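PDB 3HJR: aeromonas extracellular serine protease from Aeromonas sobria, which cleaves peptide bonds after paired basic residues, one of them lysine, and attacks host plasma proteins such as prekallikrein, prothrombin and fibrinogen. Local coordinates for residues A[478-483]-A[585-590]; A[254-259]-A[277-282]; A[389-394]-A[455-460]. All coordinates share one frame; numbering follows the deposited sequence.

Interaction 1: A[478-483]-A[585-590]; sequences MVSLDH and LISWSL
Strands 478-482 and 585-590 run antiparallel at 176°, with M478 and S480 forming hydrogen-bonded pairs with S589 and S587, and V479 and L481 forming non-hydrogen-bonded pairs with W588 and L585. The register slips by one residue at I586. I586 and S587 both face S480, which is a classic beta bulge. The carbonyl O of S480 therefore accepts two bonds, from I586 N at 2.9 Å and from S587 N at 3.2 Å. Both donors reach it from the same face of its carbonyl plane, and both are well tilted out of that plane.

S480 and S587 lie on the same face of the sheet as M478 and S589. CB of S480 is 3.5 Å from OG of S587. A water bonds OG of S480 and, weakly, OG of S587. OG of S480 also bonds the backbone N of D530, which probably helps to fix its rotation. L585 and V479 meet on the other face: CD1 of L585 is 4.1 Å from CG2 of V479, and these two side chains cross at about a right angle. CG of L585 is anti to the backbone N (chi1 -172°), which turns CD1 toward S480 O, 3.6 Å away. At the bulge, CD1 of I586 lies 3.5 Å from OD2 of D482. That carboxylate forms a salt bridge with R529.

The pair belongs to the beta-rich P-domain. Strand 527-535 flanks 472-482, strand 436-444 pairs with 583-594, and W588 and L590 pack on strand 460-466.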
loop_
_atom_site.group_PDB
_atom_site.type_symbol
_atom_site.label_atom_id
_atom_site.label_comp_id
_atom_site.label_asym_id
_atom_site.label_seq_id
_atom_site.Cartn_x
_atom_site.Cartn_y
_atom_site.Cartn_z
ATOM N N MET A 478 7.362 -10.804 -15.052
ATOM C CA MET A 478 6.227 -11.739 -15.176
ATOM C C MET A 478 6.768 -13.155 -15.112
ATOM O O MET A 478 7.825 -13.445 -15.669
ATOM C CB MET A 478 5.499 -11.573 -16.500
ATOM C CG MET A 478 4.896 -10.194 -16.712
ATOM S SD MET A 478 3.751 -10.098 -18.073
ATOM C CE MET A 478 2.104 -10.022 -17.134
ATOM N N VAL A 479 6.065 -14.055 -14.450
ATOM C CA VAL A 479 6.579 -15.414 -14.278
ATOM C C VAL A 479 5.525 -16.447 -14.621
ATOM O O VAL A 479 4.365 -16.277 -14.271
ATOM C CB VAL A 479 7.088 -15.652 -12.855
ATOM C CG1 VAL A 479 5.981 -15.454 -11.848
ATOM C CG2 VAL A 479 7.701 -17.040 -12.686
ATOM N N SER A 480 5.943 -17.492 -15.334
ATOM C CA SER A 480 5.096 -18.652 -15.612
ATOM C C SER A 480 5.810 -19.924 -15.147
ATOM O O SER A 480 6.969 -20.128 -15.436
ATOM C CB SER A 480 4.772 -18.742 -17.094
ATOM O OG SER A 480 3.939 -17.656 -17.527
ATOM N N LEU A 481 5.117 -20.764 -14.376
ATOM C CA LEU A 481 5.673 -22.026 -13.919
ATOM C C LEU A 481 4.524 -22.958 -13.562
ATOM O O LEU A 481 3.399 -22.495 -13.336
ATOM C CB LEU A 481 6.593 -21.799 -12.707
ATOM C CG LEU A 481 6.017 -21.137 -11.447
ATOM C CD1 LEU A 481 5.241 -22.138 -10.606
ATOM C CD2 LEU A 481 7.146 -20.483 -10.642
ATOM N N ASP A 482 4.810 -24.254 -13.530
ATOM C CA ASP A 482 3.910 -25.253 -12.959
ATOM C C ASP A 482 4.388 -25.699 -11.581
ATOM O O ASP A 482 5.570 -25.972 -11.371
ATOM C CB ASP A 482 3.817 -26.471 -13.862
ATOM C CG ASP A 482 3.039 -26.213 -15.118
ATOM O OD1 ASP A 482 3.152 -27.049 -16.048
ATOM O OD2 ASP A 482 2.294 -25.247 -15.249
ATOM N N HIS A 483 3.463 -25.753 -10.627
ATOM C CA HIS A 483 3.737 -26.337 -9.336
ATOM C C HIS A 483 2.399 -26.598 -8.667
ATOM O O HIS A 483 1.555 -25.703 -8.653
ATOM C CB HIS A 483 4.549 -25.362 -8.475
ATOM C CG HIS A 483 5.106 -25.972 -7.220
ATOM N ND1 HIS A 483 4.351 -26.146 -6.075
ATOM C CD2 HIS A 483 6.354 -26.409 -6.915
ATOM C CE1 HIS A 483 5.105 -26.681 -5.130
ATOM N NE2 HIS A 483 6.319 -26.866 -5.616
ATOM N N LEU A 585 9.742 -24.413 -14.149
ATOM C CA LEU A 585 9.746 -23.056 -14.654
ATOM C C LEU A 585 9.478 -23.111 -16.162
ATOM O O LEU A 585 10.066 -23.925 -16.873
ATOM C CB LEU A 585 11.097 -22.410 -14.362
ATOM C CG LEU A 585 11.243 -20.923 -14.641
ATOM C CD1 LEU A 585 10.199 -20.081 -13.925
ATOM C CD2 LEU A 585 12.662 -20.499 -14.213
ATOM N N ILE A 586 8.570 -22.266 -16.633
ATOM C CA ILE A 586 8.154 -22.226 -18.028
ATOM C C ILE A 586 8.747 -21.001 -18.736
ATOM O O ILE A 586 9.364 -21.127 -19.787
ATOM C CB ILE A 586 6.608 -22.196 -18.127
ATOM C CG1 ILE A 586 6.000 -23.526 -17.648
ATOM C CG2 ILE A 586 6.170 -21.901 -19.553
ATOM C CD1 ILE A 586 4.568 -23.399 -17.205
ATOM N N SER A 587 8.520 -19.812 -18.192
ATOM C CA SER A 587 9.099 -18.611 -18.774
ATOM C C SER A 587 9.082 -17.481 -17.778
ATOM O O SER A 587 8.346 -17.497 -16.792
ATOM C CB SER A 587 8.322 -18.168 -20.015
ATOM O OG SER A 587 7.006 -17.781 -19.642
ATOM N N TRP A 588 9.892 -16.474 -18.047
ATOM C CA TRP A 588 9.801 -15.231 -17.310
ATOM C C TRP A 588 10.220 -14.051 -18.168
ATOM O O TRP A 588 10.926 -14.213 -19.155
ATOM C CB TRP A 588 10.587 -15.313 -16.006
ATOM C CG TRP A 588 12.068 -15.214 -16.132
ATOM C CD1 TRP A 588 12.907 -16.144 -16.675
ATOM C CD2 TRP A 588 12.898 -14.136 -15.686
ATOM N NE1 TRP A 588 14.204 -15.709 -16.594
ATOM C CE2 TRP A 588 14.232 -14.479 -16.003
ATOM C CE3 TRP A 588 12.649 -12.897 -15.083
ATOM C CZ2 TRP A 588 15.320 -13.648 -15.701
ATOM C CZ3 TRP A 588 13.737 -12.067 -14.771
ATOM C CH2 TRP A 588 15.050 -12.448 -15.085
ATOM N N SER A 589 9.780 -12.858 -17.774
ATOM C CA SER A 589 10.072 -11.649 -18.532
ATOM C C SER A 589 10.565 -10.586 -17.546
ATOM O O SER A 589 10.117 -10.544 -16.390
ATOM C CB SER A 589 8.818 -11.145 -19.253
ATOM O OG SER A 589 8.464 -11.943 -20.394
ATOM N N LEU A 590 11.468 -9.716 -18.007
ATOM C CA LEU A 590 12.041 -8.652 -17.144
ATOM C C LEU A 590 11.855 -7.316 -17.816
ATOM O O LEU A 590 12.164 -7.181 -18.992
ATOM C CB LEU A 590 13.536 -8.877 -16.887
ATOM C CG LEU A 590 14.291 -7.745 -16.158
ATOM C CD1 LEU A 590 13.816 -7.596 -14.707
ATOM C CD2 LEU A 590 15.811 -7.999 -16.249
HETATM O O HOH W 1 5.737 -15.223 -17.801
#

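Interaction 2: A[254-259]-A[277-282]; sequences WNLVVS and IFLSAT
The F278 ring meets L256 obliquely, with CD1 of L256 4.0 Å from ring atom CD2, while CD2 of L279 sits at the ring edge, in its plane. F414 makes an edge-to-face contact with the same ring. The site is one end of the parallel sheet of the subtilisin-like domain. Strand 277-282 is the outermost strand, and 255-261 is its neighbour. The short segments cross at -46°, a strong twist.

CD1 of L256 is wedged between two partners. It touches CB of F278 at 3.6 Å and CG of L279 at 3.9 Å, and L256 crosses both side chains at about a right angle. The backbone joins through three bonds. F278 N gives a nearly straight bond to V257 O (2.8 Å, 169°), and S259 N and A281 N bond L279 O and S259 O. L279 N is buried with no polar partner. CG1 of V257 packs at 4.1 Å against CD1 of I277, the two side chains crossing at about a right angle.

Helix 335-352, whose second residue is the predicted catalytic S336, packs on the face that carries V258 and L279; its T342 also touches A281. Helix 358-368 covers L256, F278 and L279. The side chain of V258 is about 9 Å from that of S336.

S259 and S280 point to the same face and share a water, which donates to OG of S259, an atom also bonded to the carbonyl of T411. V258 and L279 lie side by side, pointing the same way. CG1 of V258 lies 3.3 Å from CD1 of L279, closer than usual for two carbons, which may owe something to the model.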
loop_
_atom_site.group_PDB
_atom_site.type_symbol
_atom_site.label_atom_id
_atom_site.label_comp_id
_atom_site.label_asym_id
_atom_site.label_seq_id
_atom_site.Cartn_x
_atom_site.Cartn_y
_atom_site.Cartn_z
ATOM N N TRP A 254 2.931 2.550 -11.933
ATOM C CA TRP A 254 2.218 3.861 -11.835
ATOM C C TRP A 254 1.618 4.043 -10.434
ATOM O O TRP A 254 1.550 5.157 -9.928
ATOM C CB TRP A 254 1.173 4.024 -12.936
ATOM C CG TRP A 254 1.718 3.599 -14.242
ATOM C CD1 TRP A 254 1.330 2.519 -14.973
ATOM C CD2 TRP A 254 2.850 4.153 -14.912
ATOM N NE1 TRP A 254 2.156 2.358 -16.056
ATOM C CE2 TRP A 254 3.070 3.379 -16.071
ATOM C CE3 TRP A 254 3.660 5.267 -14.693
ATOM C CZ2 TRP A 254 4.108 3.655 -16.989
ATOM C CZ3 TRP A 254 4.683 5.546 -15.615
ATOM C CH2 TRP A 254 4.906 4.728 -16.723
ATOM N N ASN A 255 1.161 2.962 -9.847
ATOM C CA ASN A 255 0.779 2.946 -8.422
ATOM C C ASN A 255 1.989 3.051 -7.509
ATOM O O ASN A 255 2.963 2.271 -7.607
ATOM C CB ASN A 255 0.013 1.684 -8.051
ATOM C CG ASN A 255 -1.419 1.704 -8.481
ATOM O OD1 ASN A 255 -2.062 2.758 -8.472
ATOM N ND2 ASN A 255 -1.960 0.516 -8.852
ATOM N N LEU A 256 1.892 3.964 -6.544
ATOM C CA LEU A 256 2.813 4.012 -5.416
ATOM C C LEU A 256 2.091 3.304 -4.295
ATOM O O LEU A 256 1.063 3.782 -3.757
ATOM C CB LEU A 256 3.156 5.435 -5.065
ATOM C CG LEU A 256 3.540 6.115 -3.769
ATOM C CD1 LEU A 256 3.827 5.348 -2.571
ATOM C CD2 LEU A 256 4.376 7.366 -3.975
ATOM N N VAL A 257 2.633 2.144 -3.975
ATOM C CA VAL A 257 1.997 1.193 -3.078
ATOM C C VAL A 257 2.531 1.376 -1.680
ATOM O O VAL A 257 3.734 1.475 -1.476
ATOM C CB VAL A 257 2.188 -0.269 -3.574
ATOM C CG1 VAL A 257 1.441 -1.194 -2.653
ATOM C CG2 VAL A 257 1.660 -0.426 -4.999
ATOM N N VAL A 258 1.636 1.481 -0.702
ATOM C CA VAL A 258 2.055 1.773 0.660
ATOM C C VAL A 258 1.606 0.772 1.711
ATOM O O VAL A 258 0.533 0.209 1.625
ATOM C CB VAL A 258 1.592 3.152 1.125
ATOM C CG1 VAL A 258 2.118 4.224 0.208
ATOM C CG2 VAL A 258 0.104 3.235 1.223
ATOM N N SER A 259 2.498 0.499 2.659
ATOM C CA SER A 259 2.175 -0.263 3.841
ATOM C C SER A 259 1.777 0.645 4.993
ATOM O O SER A 259 2.014 1.862 4.937
ATOM C CB SER A 259 3.372 -1.137 4.201
ATOM O OG SER A 259 4.471 -0.392 4.685
ATOM N N ILE A 277 6.391 -2.509 -2.055
ATOM C CA ILE A 277 6.053 -1.364 -1.183
ATOM C C ILE A 277 7.022 -0.226 -1.485
ATOM O O ILE A 277 8.210 -0.460 -1.595
ATOM C CB ILE A 277 6.186 -1.767 0.296
ATOM C CG1 ILE A 277 5.226 -2.902 0.682
ATOM C CG2 ILE A 277 6.001 -0.515 1.209
ATOM C CD1 ILE A 277 3.773 -2.660 0.391
ATOM N N PHE A 278 6.520 0.988 -1.713
ATOM C CA PHE A 278 7.371 2.153 -1.917
ATOM C C PHE A 278 7.690 2.850 -0.579
ATOM O O PHE A 278 8.823 3.248 -0.354
ATOM C CB PHE A 278 6.703 3.132 -2.895
ATOM C CG PHE A 278 7.672 4.145 -3.449
ATOM C CD1 PHE A 278 8.552 3.790 -4.459
ATOM C CD2 PHE A 278 7.780 5.407 -2.878
ATOM C CE1 PHE A 278 9.478 4.727 -4.979
ATOM C CE2 PHE A 278 8.711 6.322 -3.353
ATOM C CZ PHE A 278 9.559 5.994 -4.408
ATOM N N LEU A 279 6.685 3.042 0.268
ATOM C CA LEU A 279 6.894 3.633 1.590
ATOM C C LEU A 279 5.869 3.172 2.582
ATOM O O LEU A 279 4.873 2.548 2.229
ATOM C CB LEU A 279 6.810 5.160 1.519
ATOM C CG LEU A 279 5.715 5.822 0.812
ATOM C CD1 LEU A 279 4.475 5.970 1.697
ATOM C CD2 LEU A 279 6.224 7.242 0.239
ATOM N N SER A 280 6.140 3.502 3.838
ATOM C CA SER A 280 5.253 3.228 4.955
ATOM C C SER A 280 4.595 4.528 5.338
ATOM O O SER A 280 5.228 5.593 5.338
ATOM C CB SER A 280 6.104 2.713 6.123
ATOM O OG SER A 280 5.375 2.594 7.340
ATOM N N ALA A 281 3.312 4.453 5.641
ATOM C CA ALA A 281 2.601 5.588 6.169
ATOM C C ALA A 281 1.612 5.166 7.275
ATOM O O ALA A 281 1.375 3.988 7.531
ATOM C CB ALA A 281 1.904 6.333 5.043
ATOM N N THR A 282 1.042 6.167 7.930
ATOM C CA THR A 282 0.280 5.937 9.159
ATOM C C THR A 282 -1.062 5.287 8.872
ATOM O O THR A 282 -1.855 5.796 8.078
ATOM C CB THR A 282 0.057 7.275 9.864
ATOM O OG1 THR A 282 -0.318 8.269 8.891
ATOM C CG2 THR A 282 1.360 7.789 10.402
HETATM O O HOH W 2 4.508 0.002 7.444
#

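Interaction 3: A[389-394]-A[455-460]; sequences KVRDVK and VGNSPT
R391 leaves the strand with CG anti to its carbonyl carbon (chi1 -63°), runs extended through chi2, and bends at chi3 (74°), which lays its guanidinium beside the loop at G456 and N457. N457 has CG anti to its own backbone N (chi1 -166°), and this carries OD1 over to K389.

The carbonyl O of N457 lies over one face of the R391 guanidinium, displaced from the centre of the group, on the NE side. It is 3.2 Å from NE, but the angle is too poor for a hydrogen bond. V393 CG1 sits over the centre of the opposite face, so the flat group is held between a side chain of its own strand and a backbone oxygen of the loop. The O of G456 comes at the guanidinium edge, 3.6 Å from NH2. Y383 OH links this pair, because it is hydrogen-bonded to both NH2 of R391 and O of G456. At the other end, OD1 of N457 is 3.7 Å from CB of K389, touching the root of the chain. That oxygen is hydrogen-bonded to OG of S385.

This surface contact joins the hairpin 379-384/390-396 of the protease domain to a loop of the P-domain. D454, in the same loop just before 455-460, and D553 help bind a calcium ion.

The carbonyl oxygens probably steady the positive guanidinium, while Y383 and S385 give the side chains of R391 and N457 their hydrogen-bond partners.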
loop_
_atom_site.group_PDB
_atom_site.type_symbol
_atom_site.label_atom_id
_atom_site.label_comp_id
_atom_site.label_asym_id
_atom_site.label_seq_id
_atom_site.Cartn_x
_atom_site.Cartn_y
_atom_site.Cartn_z
ATOM N N LYS A 389 20.762 -31.690 3.683
ATOM C CA LYS A 389 21.356 -30.545 4.371
ATOM C C LYS A 389 20.243 -29.618 4.865
ATOM O O LYS A 389 19.367 -29.276 4.096
ATOM C CB LYS A 389 22.254 -29.767 3.402
ATOM C CG LYS A 389 23.323 -30.646 2.716
ATOM C CD LYS A 389 24.738 -30.028 2.732
ATOM C CE LYS A 389 25.808 -31.083 2.949
ATOM N NZ LYS A 389 25.869 -32.112 1.862
ATOM N N VAL A 390 20.290 -29.193 6.125
ATOM C CA VAL A 390 19.341 -28.163 6.583
ATOM C C VAL A 390 19.782 -26.813 6.042
ATOM O O VAL A 390 20.937 -26.432 6.193
ATOM C CB VAL A 390 19.219 -28.076 8.125
ATOM C CG1 VAL A 390 18.495 -26.795 8.558
ATOM C CG2 VAL A 390 18.509 -29.307 8.643
ATOM N N ARG A 391 18.850 -26.118 5.389
ATOM C CA ARG A 391 19.061 -24.775 4.899
ATOM C C ARG A 391 18.213 -23.827 5.707
ATOM O O ARG A 391 17.135 -24.187 6.150
ATOM C CB ARG A 391 18.617 -24.645 3.439
ATOM C CG ARG A 391 19.386 -25.495 2.482
ATOM C CD ARG A 391 19.070 -25.144 1.032
ATOM N NE ARG A 391 19.713 -23.879 0.678
ATOM C CZ ARG A 391 19.271 -22.994 -0.196
ATOM N NH1 ARG A 391 19.985 -21.898 -0.400
ATOM N NH2 ARG A 391 18.112 -23.146 -0.829
ATOM N N ASP A 392 18.696 -22.607 5.858
ATOM C CA ASP A 392 17.968 -21.532 6.517
ATOM C C ASP A 392 18.100 -20.341 5.601
ATOM O O ASP A 392 19.183 -19.773 5.480
ATOM C CB ASP A 392 18.582 -21.282 7.905
ATOM C CG ASP A 392 17.681 -20.473 8.821
ATOM O OD1 ASP A 392 16.450 -20.362 8.591
ATOM O OD2 ASP A 392 18.134 -19.892 9.825
ATOM N N VAL A 393 17.006 -20.005 4.912
ATOM C CA VAL A 393 16.991 -18.969 3.886
ATOM C C VAL A 393 16.005 -17.876 4.274
ATOM O O VAL A 393 15.057 -18.138 5.014
ATOM C CB VAL A 393 16.599 -19.544 2.490
ATOM C CG1 VAL A 393 17.508 -20.675 2.086
ATOM C CG2 VAL A 393 15.124 -19.961 2.465
ATOM N N LYS A 394 16.195 -16.657 3.762
ATOM C CA LYS A 394 15.247 -15.597 4.031
ATOM C C LYS A 394 13.970 -15.860 3.285
ATOM O O LYS A 394 13.985 -16.168 2.100
ATOM C CB LYS A 394 15.772 -14.220 3.607
ATOM C CG LYS A 394 16.941 -13.748 4.435
ATOM C CD LYS A 394 17.611 -12.554 3.769
ATOM C CE LYS A 394 18.891 -12.185 4.454
ATOM N NZ LYS A 394 18.668 -11.494 5.713
ATOM N N VAL A 455 12.304 -29.463 -1.988
ATOM C CA VAL A 455 12.846 -28.724 -0.880
ATOM C C VAL A 455 14.271 -28.549 -1.357
ATOM O O VAL A 455 15.220 -29.194 -0.872
ATOM C CB VAL A 455 12.804 -29.566 0.418
ATOM C CG1 VAL A 455 11.504 -29.360 1.129
ATOM C CG2 VAL A 455 12.986 -31.077 0.121
ATOM N N GLY A 456 14.404 -27.716 -2.374
ATOM C CA GLY A 456 15.611 -27.690 -3.171
ATOM C C GLY A 456 16.825 -27.273 -2.385
ATOM O O GLY A 456 16.750 -26.437 -1.499
ATOM N N ASN A 457 17.964 -27.851 -2.713
ATOM C CA ASN A 457 19.186 -27.458 -2.051
ATOM C C ASN A 457 19.779 -26.176 -2.608
ATOM O O ASN A 457 20.592 -25.530 -1.956
ATOM C CB ASN A 457 20.214 -28.577 -2.099
ATOM C CG ASN A 457 21.356 -28.337 -1.146
ATOM O OD1 ASN A 457 21.206 -28.467 0.070
ATOM N ND2 ASN A 457 22.501 -27.949 -1.687
ATOM N N SER A 458 19.316 -25.777 -3.792
ATOM C CA SER A 458 19.725 -24.544 -4.439
ATOM C C SER A 458 18.524 -24.068 -5.237
ATOM O O SER A 458 17.729 -24.893 -5.635
ATOM C CB SER A 458 20.866 -24.803 -5.432
ATOM O OG SER A 458 22.075 -25.114 -4.782
ATOM N N PRO A 459 18.387 -22.771 -5.495
ATOM C CA PRO A 459 17.309 -22.324 -6.385
ATOM C C PRO A 459 17.481 -22.797 -7.817
ATOM O O PRO A 459 18.574 -23.080 -8.300
ATOM C CB PRO A 459 17.427 -20.798 -6.371
ATOM C CG PRO A 459 18.310 -20.474 -5.162
ATOM C CD PRO A 459 19.175 -21.646 -4.973
ATOM N N THR A 460 16.355 -22.844 -8.506
ATOM C CA THR A 460 16.320 -22.924 -9.946
ATOM C C THR A 460 16.493 -21.512 -10.498
ATOM O O THR A 460 15.782 -20.612 -10.114
ATOM C CB THR A 460 14.968 -23.489 -10.344
ATOM O OG1 THR A 460 14.852 -24.812 -9.808
ATOM C CG2 THR A 460 14.823 -23.622 -11.855
#

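In the fold
Along the chain, interaction 2 comes first. Its strands belong to the parallel sheet of the subtilisin-like domain, near the chain's centre. Interaction 3 follows, where the two domains meet. Interaction 1 closes last, within the P-domain. Centres of interactions 1 and 3 are 20 Å apart and their nearest atoms about 4 Å, without touching. Both lie near the third calcium site. Interaction 2 is 26 Å from interaction 1 and 31 Å from interaction 3, centre to centre. The three thus mark the protease core, the domain junction and the P-domain sheet of this kexin-like protease.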